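Local atomic coordinates of Bse634I restriction endonuclease (Geobacillus stearothermophilus, PDB entry 1KNV), a protein that cleaves double-stranded DNA at a specific recognition sequence as a type II restriction endonuclease, probably with the help of bound metal ions. Residues Ser42-Glu45 with Asn46-Leu50; Leu277-Phe280 with Glu281-Asp284. One frame throughout, in Å; residues are numbered along the deposited sequence.

Contact 1. Residues Ser42-Glu45 with Asn46-Leu50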
ATOM      1  N   SER B  42      19.169 -40.115  18.234  1.00 34.13           N
ATOM      2  CA  SER B  42      17.942 -40.196  17.447  1.00 33.33           C
ATOM      3  C   SER B  42      16.691 -39.875  18.234  1.00 33.72           C
ATOM      4  O   SER B  42      16.399 -40.517  19.244  1.00 33.69           O
ATOM      5  CB  SER B  42      17.780 -41.586  16.824  1.00 33.68           C
ATOM      6  OG  SER B  42      16.593 -41.670  16.041  1.00 33.32           O
ATOM      7  N   ILE B  43      15.951 -38.880  17.745  1.00 33.41           N
ATOM      8  CA  ILE B  43      14.709 -38.455  18.367  1.00 32.43           C
ATOM      9  C   ILE B  43      13.717 -39.612  18.316  1.00 32.92           C
ATOM     10  O   ILE B  43      13.125 -39.980  19.333  1.00 31.25           O
ATOM     11  CB  ILE B  43      14.108 -37.248  17.621  1.00 32.25           C
ATOM     12  CG1 ILE B  43      15.078 -36.064  17.691  1.00 32.23           C
ATOM     13  CG2 ILE B  43      12.758 -36.892  18.219  1.00 30.48           C
ATOM     14  CD1 ILE B  43      14.656 -34.853  16.863  1.00 31.11           C
ATOM     15  N   LYS B  44      13.546 -40.180  17.124  1.00 34.57           N
ATOM     16  CA  LYS B  44      12.632 -41.301  16.941  1.00 36.46           C
ATOM     17  C   LYS B  44      13.026 -42.467  17.848  1.00 35.98           C
ATOM     18  O   LYS B  44      12.162 -43.160  18.381  1.00 36.27           O
ATOM     19  CB  LYS B  44      12.627 -41.749  15.482  1.00 38.29           C
ATOM     20  CG  LYS B  44      11.698 -42.911  15.216  1.00 42.12           C
ATOM     21  CD  LYS B  44      11.714 -43.312  13.749  1.00 45.22           C
ATOM     22  CE  LYS B  44      10.908 -44.591  13.510  1.00 47.59           C
ATOM     23  NZ  LYS B  44      10.888 -44.981  12.060  1.00 49.62           N
ATOM     24  N   GLU B  45      14.328 -42.680  18.027  1.00 35.76           N
ATOM     25  CA  GLU B  45      14.803 -43.760  18.890  1.00 35.73           C
ATOM     26  C   GLU B  45      14.458 -43.499  20.362  1.00 35.66           C
ATOM     27  O   GLU B  45      14.029 -44.410  21.075  1.00 36.24           O
ATOM     28  CB  GLU B  45      16.313 -43.963  18.715  1.00 36.49           C
ATOM     29  CG  GLU B  45      16.711 -44.900  17.551  1.00 36.93           C
ATOM     30  CD  GLU B  45      18.228 -44.975  17.322  1.00 37.96           C
ATOM     31  OE1 GLU B  45      18.988 -45.036  18.315  1.00 39.14           O
ATOM     32  OE2 GLU B  45      18.664 -44.983  16.149  1.00 37.52           O
ATOM     33  N   ASN B  46      14.637 -42.262  20.817  1.00 34.91           N
ATOM     34  CA  ASN B  46      14.303 -41.906  22.195  1.00 33.57           C
ATOM     35  C   ASN B  46      12.805 -42.053  22.438  1.00 33.34           C
ATOM     36  O   ASN B  46      12.375 -42.447  23.526  1.00 32.73           O
ATOM     37  CB  ASN B  46      14.735 -40.468  22.479  1.00 32.71           C
ATOM     38  CG  ASN B  46      16.180 -40.377  22.850  1.00 32.17           C
ATOM     39  OD1 ASN B  46      16.554 -40.524  24.005  1.00 33.26           O
ATOM     40  ND2 ASN B  46      17.029 -40.159  21.856  1.00 32.07           N
ATOM     41  N   LEU B  47      12.024 -41.759  21.411  1.00 33.23           N
ATOM     42  CA  LEU B  47      10.572 -41.833  21.521  1.00 34.22           C
ATOM     43  C   LEU B  47      10.103 -43.288  21.551  1.00 34.59           C
ATOM     44  O   LEU B  47       9.262 -43.650  22.373  1.00 35.07           O
ATOM     45  CB  LEU B  47       9.906 -41.097  20.362  1.00 33.60           C
ATOM     46  CG  LEU B  47      10.066 -39.576  20.310  1.00 32.79           C
ATOM     47  CD1 LEU B  47       9.540 -39.026  18.986  1.00 31.50           C
ATOM     48  CD2 LEU B  47       9.334 -39.001  21.503  1.00 31.00           C
ATOM     49  N   ASP B  48      10.677 -44.118  20.675  1.00 34.79           N
ATOM     50  CA  ASP B  48      10.341 -45.543  20.616  1.00 34.56           C
ATOM     51  C   ASP B  48      10.686 -46.177  21.954  1.00 35.50           C
ATOM     52  O   ASP B  48       9.913 -46.965  22.481  1.00 36.96           O
ATOM     53  CB  ASP B  48      11.098 -46.258  19.503  1.00 33.63           C
ATOM     54  CG  ASP B  48      10.609 -45.859  18.135  1.00 34.36           C
ATOM     55  OD1 ASP B  48       9.483 -45.309  18.050  1.00 34.55           O
ATOM     56  OD2 ASP B  48      11.346 -46.097  17.156  1.00 33.88           O
ATOM     57  N   LYS B  49      11.834 -45.802  22.515  1.00 35.86           N
ATOM     58  CA  LYS B  49      12.282 -46.318  23.805  1.00 36.73           C
ATOM     59  C   LYS B  49      11.274 -46.011  24.892  1.00 36.65           C
ATOM     60  O   LYS B  49      10.887 -46.891  25.659  1.00 37.07           O
ATOM     61  CB  LYS B  49      13.625 -45.700  24.164  1.00 38.62           C
ATOM     62  CG  LYS B  49      13.930 -45.658  25.645  1.00 41.06           C
ATOM     63  CD  LYS B  49      15.201 -44.862  25.877  1.00 43.58           C
ATOM     64  CE  LYS B  49      15.516 -44.698  27.350  1.00 45.56           C
ATOM     65  NZ  LYS B  49      16.717 -43.825  27.529  1.00 47.06           N
ATOM     66  N   LEU B  50      10.866 -44.748  24.963  1.00 36.55           N
ATOM     67  CA  LEU B  50       9.887 -44.318  25.943  1.00 36.14           C
ATOM     68  C   LEU B  50       8.607 -45.124  25.745  1.00 36.12           C
ATOM     69  O   LEU B  50       8.016 -45.609  26.708  1.00 36.83           O
ATOM     70  CB  LEU B  50       9.610 -42.814  25.788  1.00 36.07           C
ATOM     71  CG  LEU B  50      10.650 -41.865  26.401  1.00 35.96           C
ATOM     72  CD1 LEU B  50      10.588 -40.504  25.751  1.00 36.15           C
ATOM     73  CD2 LEU B  50      10.398 -41.743  27.892  1.00 36.47           C
TER

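Contact 2. Residues Leu277-Phe280 with Glu281-Asp284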
ATOM      1  N   LEU B 277      14.151 -32.724  11.311  1.00 24.92           N
ATOM      2  CA  LEU B 277      14.710 -33.041  12.613  1.00 25.94           C
ATOM      3  C   LEU B 277      14.782 -34.546  12.846  1.00 26.36           C
ATOM      4  O   LEU B 277      13.765 -35.194  13.085  1.00 27.77           O
ATOM      5  CB  LEU B 277      13.876 -32.376  13.710  1.00 25.70           C
ATOM      6  CG  LEU B 277      13.744 -30.856  13.608  1.00 24.22           C
ATOM      7  CD1 LEU B 277      12.728 -30.370  14.618  1.00 24.83           C
ATOM      8  CD2 LEU B 277      15.090 -30.201  13.847  1.00 23.91           C
ATOM      9  N   THR B 278      15.988 -35.102  12.771  1.00 26.72           N
ATOM     10  CA  THR B 278      16.167 -36.534  12.981  1.00 26.55           C
ATOM     11  C   THR B 278      16.853 -36.755  14.311  1.00 25.46           C
ATOM     12  O   THR B 278      16.431 -37.581  15.116  1.00 25.22           O
ATOM     13  CB  THR B 278      17.032 -37.171  11.869  1.00 27.08           C
ATOM     14  OG1 THR B 278      16.437 -36.921  10.589  1.00 28.93           O
ATOM     15  CG2 THR B 278      17.131 -38.674  12.075  1.00 27.10           C
ATOM     16  N   SER B 279      17.907 -35.986  14.539  1.00 25.73           N
ATOM     17  CA  SER B 279      18.682 -36.079  15.763  1.00 25.18           C
ATOM     18  C   SER B 279      18.494 -34.810  16.544  1.00 24.36           C
ATOM     19  O   SER B 279      17.997 -33.822  16.017  1.00 24.95           O
ATOM     20  CB  SER B 279      20.169 -36.229  15.438  1.00 25.55           C
ATOM     21  OG  SER B 279      20.672 -35.069  14.790  1.00 27.38           O
ATOM     22  N   PHE B 280      18.901 -34.833  17.802  1.00 24.01           N
ATOM     23  CA  PHE B 280      18.797 -33.645  18.620  1.00 24.80           C
ATOM     24  C   PHE B 280      19.738 -32.579  18.107  1.00 25.32           C
ATOM     25  O   PHE B 280      19.517 -31.391  18.312  1.00 26.91           O
ATOM     26  CB  PHE B 280      19.106 -33.981  20.067  1.00 23.88           C
ATOM     27  CG  PHE B 280      18.020 -34.740  20.714  1.00 24.50           C
ATOM     28  CD1 PHE B 280      17.870 -36.095  20.465  1.00 25.39           C
ATOM     29  CD2 PHE B 280      17.069 -34.085  21.484  1.00 25.09           C
ATOM     30  CE1 PHE B 280      16.783 -36.794  20.966  1.00 26.51           C
ATOM     31  CE2 PHE B 280      15.981 -34.761  21.991  1.00 26.14           C
ATOM     32  CZ  PHE B 280      15.833 -36.125  21.732  1.00 27.04           C
ATOM     33  N   GLU B 281      20.792 -32.999  17.429  1.00 25.39           N
ATOM     34  CA  GLU B 281      21.723 -32.031  16.892  1.00 25.60           C
ATOM     35  C   GLU B 281      21.025 -31.238  15.789  1.00 25.34           C
ATOM     36  O   GLU B 281      21.355 -30.073  15.559  1.00 24.79           O
ATOM     37  CB  GLU B 281      22.963 -32.729  16.335  1.00 26.54           C
ATOM     38  CG  GLU B 281      23.924 -31.775  15.653  1.00 28.04           C
ATOM     39  CD  GLU B 281      25.201 -32.454  15.218  1.00 30.01           C
ATOM     40  OE1 GLU B 281      25.122 -33.578  14.682  1.00 31.03           O
ATOM     41  OE2 GLU B 281      26.284 -31.858  15.401  1.00 31.15           O
ATOM     42  N   ASP B 282      20.069 -31.873  15.106  1.00 24.44           N
ATOM     43  CA  ASP B 282      19.335 -31.199  14.031  1.00 24.14           C
ATOM     44  C   ASP B 282      18.513 -30.025  14.564  1.00 23.25           C
ATOM     45  O   ASP B 282      18.151 -29.121  13.809  1.00 23.57           O
ATOM     46  CB  ASP B 282      18.389 -32.162  13.306  1.00 24.10           C
ATOM     47  CG  ASP B 282      19.120 -33.170  12.447  1.00 24.42           C
ATOM     48  OD1 ASP B 282      20.262 -32.884  12.014  1.00 23.53           O
ATOM     49  OD2 ASP B 282      18.530 -34.243  12.189  1.00 24.17           O
ATOM     50  N   ILE B 283      18.207 -30.061  15.859  1.00 21.28           N
ATOM     51  CA  ILE B 283      17.448 -29.005  16.507  1.00 20.49           C
ATOM     52  C   ILE B 283      18.365 -27.797  16.653  1.00 21.09           C
ATOM     53  O   ILE B 283      17.968 -26.669  16.367  1.00 21.45           O
ATOM     54  CB  ILE B 283      16.964 -29.443  17.910  1.00 19.72           C
ATOM     55  CG1 ILE B 283      15.992 -30.621  17.791  1.00 18.98           C
ATOM     56  CG2 ILE B 283      16.304 -28.271  18.619  1.00 19.15           C
ATOM     57  CD1 ILE B 283      15.543 -31.196  19.136  1.00 17.76           C
ATOM     58  N   ASP B 284      19.594 -28.047  17.107  1.00 22.59           N
ATOM     59  CA  ASP B 284      20.591 -26.989  17.279  1.00 23.74           C
ATOM     60  C   ASP B 284      20.922 -26.347  15.933  1.00 24.24           C
ATOM     61  O   ASP B 284      21.067 -25.131  15.832  1.00 23.89           O
ATOM     62  CB  ASP B 284      21.897 -27.543  17.860  1.00 24.78           C
ATOM     63  CG  ASP B 284      21.754 -28.056  19.271  1.00 25.14           C
ATOM     64  OD1 ASP B 284      20.723 -27.781  19.919  1.00 24.70           O
ATOM     65  OD2 ASP B 284      22.702 -28.730  19.731  1.00 26.70           O
TER
HETATM   66  O   HOH W   1      23.526 -35.934  13.710  1.00 48.33           O

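Contact 1. Residues Ser42-Glu45 with Asn46-Leu50
Asn46 folds its amide back toward Ser42, and both of its nitrogens grip the same carbonyl oxygen. Its CG lies anti to its own carbonyl carbon and beside the backbone N (chi1 -83°), which carries ND2 to 2.7 Å from Ser42 O. The acceptor lies in the amide plane, but the donor sits well above the carbonyl plane. Asn46 N, 2.9 Å from Ser42 O, reaches that oxygen from the opposite face. The rotation of the amide is fixed further by Thr40 O, which accepts from ND2, and by Tyr34 OH, bonded to OD1. The turn so tied is the first of helix 43-60, with Ser42 as its N-cap: Ser42 OG accepts from Glu45 N at 3.2 Å, satisfying an amide that the opening turn would leave without a carbonyl. On another side of the helix, Ile43 and Leu47 run side by side in the same direction, with Ile43 CG2 3.9 Å from Leu47 CD1, and Leu47 continues onto Arg75 and Met82 of helix 68-93. Lys44 slants across Asp48 at the exposed side. The aliphatic chain of the lysine, fully extended, passes the carboxylate, CG of Lys44 lying 3.7 Å from Asp48 OD2; their charged ends stay apart, and Asp48 OD1 forms its salt bridge with Arg75 instead.

Contact 2. Residues Leu277-Phe280 with Glu281-Asp284
Leu277 and Asp282 face each other across a tight bend, their CA atoms 5.2 Å apart, where the chain leaves strand 273-276 and turns into helix 281-291. Two backbone bonds draw the bend closed, Asp282 N to Ser279 O at 3.0 Å and Ile283 N to Phe280 O at 3.1 Å; in each the donor stands high above the carbonyl plane. Ser279 and Asp282 add a capping box, the reciprocal exchange in which each side chain accepts from the other's backbone N. Ser279 OG sits between its own N and carbonyl carbon (chi1 65°), from which it accepts from Asp282 N at 3.3 Å. In return Asp282 OD2 receives Ser279 N at 3.0 Å, coming from above the carboxylate plane. The same oxygen also takes Thr278 N at 2.7 Å, through its anti lone pair, so one carboxylate oxygen binds two successive amides of the incoming loop. The two amide donors and the nearby helix start are likely to favour the ionised carboxylate. Replacing the Asp282 carboxylate by the methyl of an alanine would take away OD2, and the amides of Thr278 and Ser279 would probably lose their shared acceptor, leaving the loop freer to shift against the helix. Away from this polar side, Phe280 and Ile283 lie alongside each other, pointing the same way, with Ile283 CD1 meeting Phe280 CD2, and both pack on Gln86 of helix 68-93. Leu277 brings its CD2 to 3.2 Å from Asp282 O. At the solvent side, a water bridges Ser279 OG and Glu281, donating to Glu281 OE1 at 3.0 Å.

Contacts 1 and 2 are two helix starts, far apart in sequence, whose centres lie about 13 Å apart and whose edges touch. Ile43 N comes within 3.0 Å of Thr278 O, a probable hydrogen bond that ties the first turn of helix 43-60 to the loop before helix 281-291. Beside it the Phe280 ring packs against contact 1, with CE1 3.5 Å from Asn46 ND2. Asp146 and Leu197 have been seen to bind calcium in this protein, although none is bound to this chain in the model; the side chain of Leu277 is about 4 Å from that of Leu197 and about 9 Å from that of Asp146, whereas Ile43 is about 9 Å from Leu197, side chain to side chain.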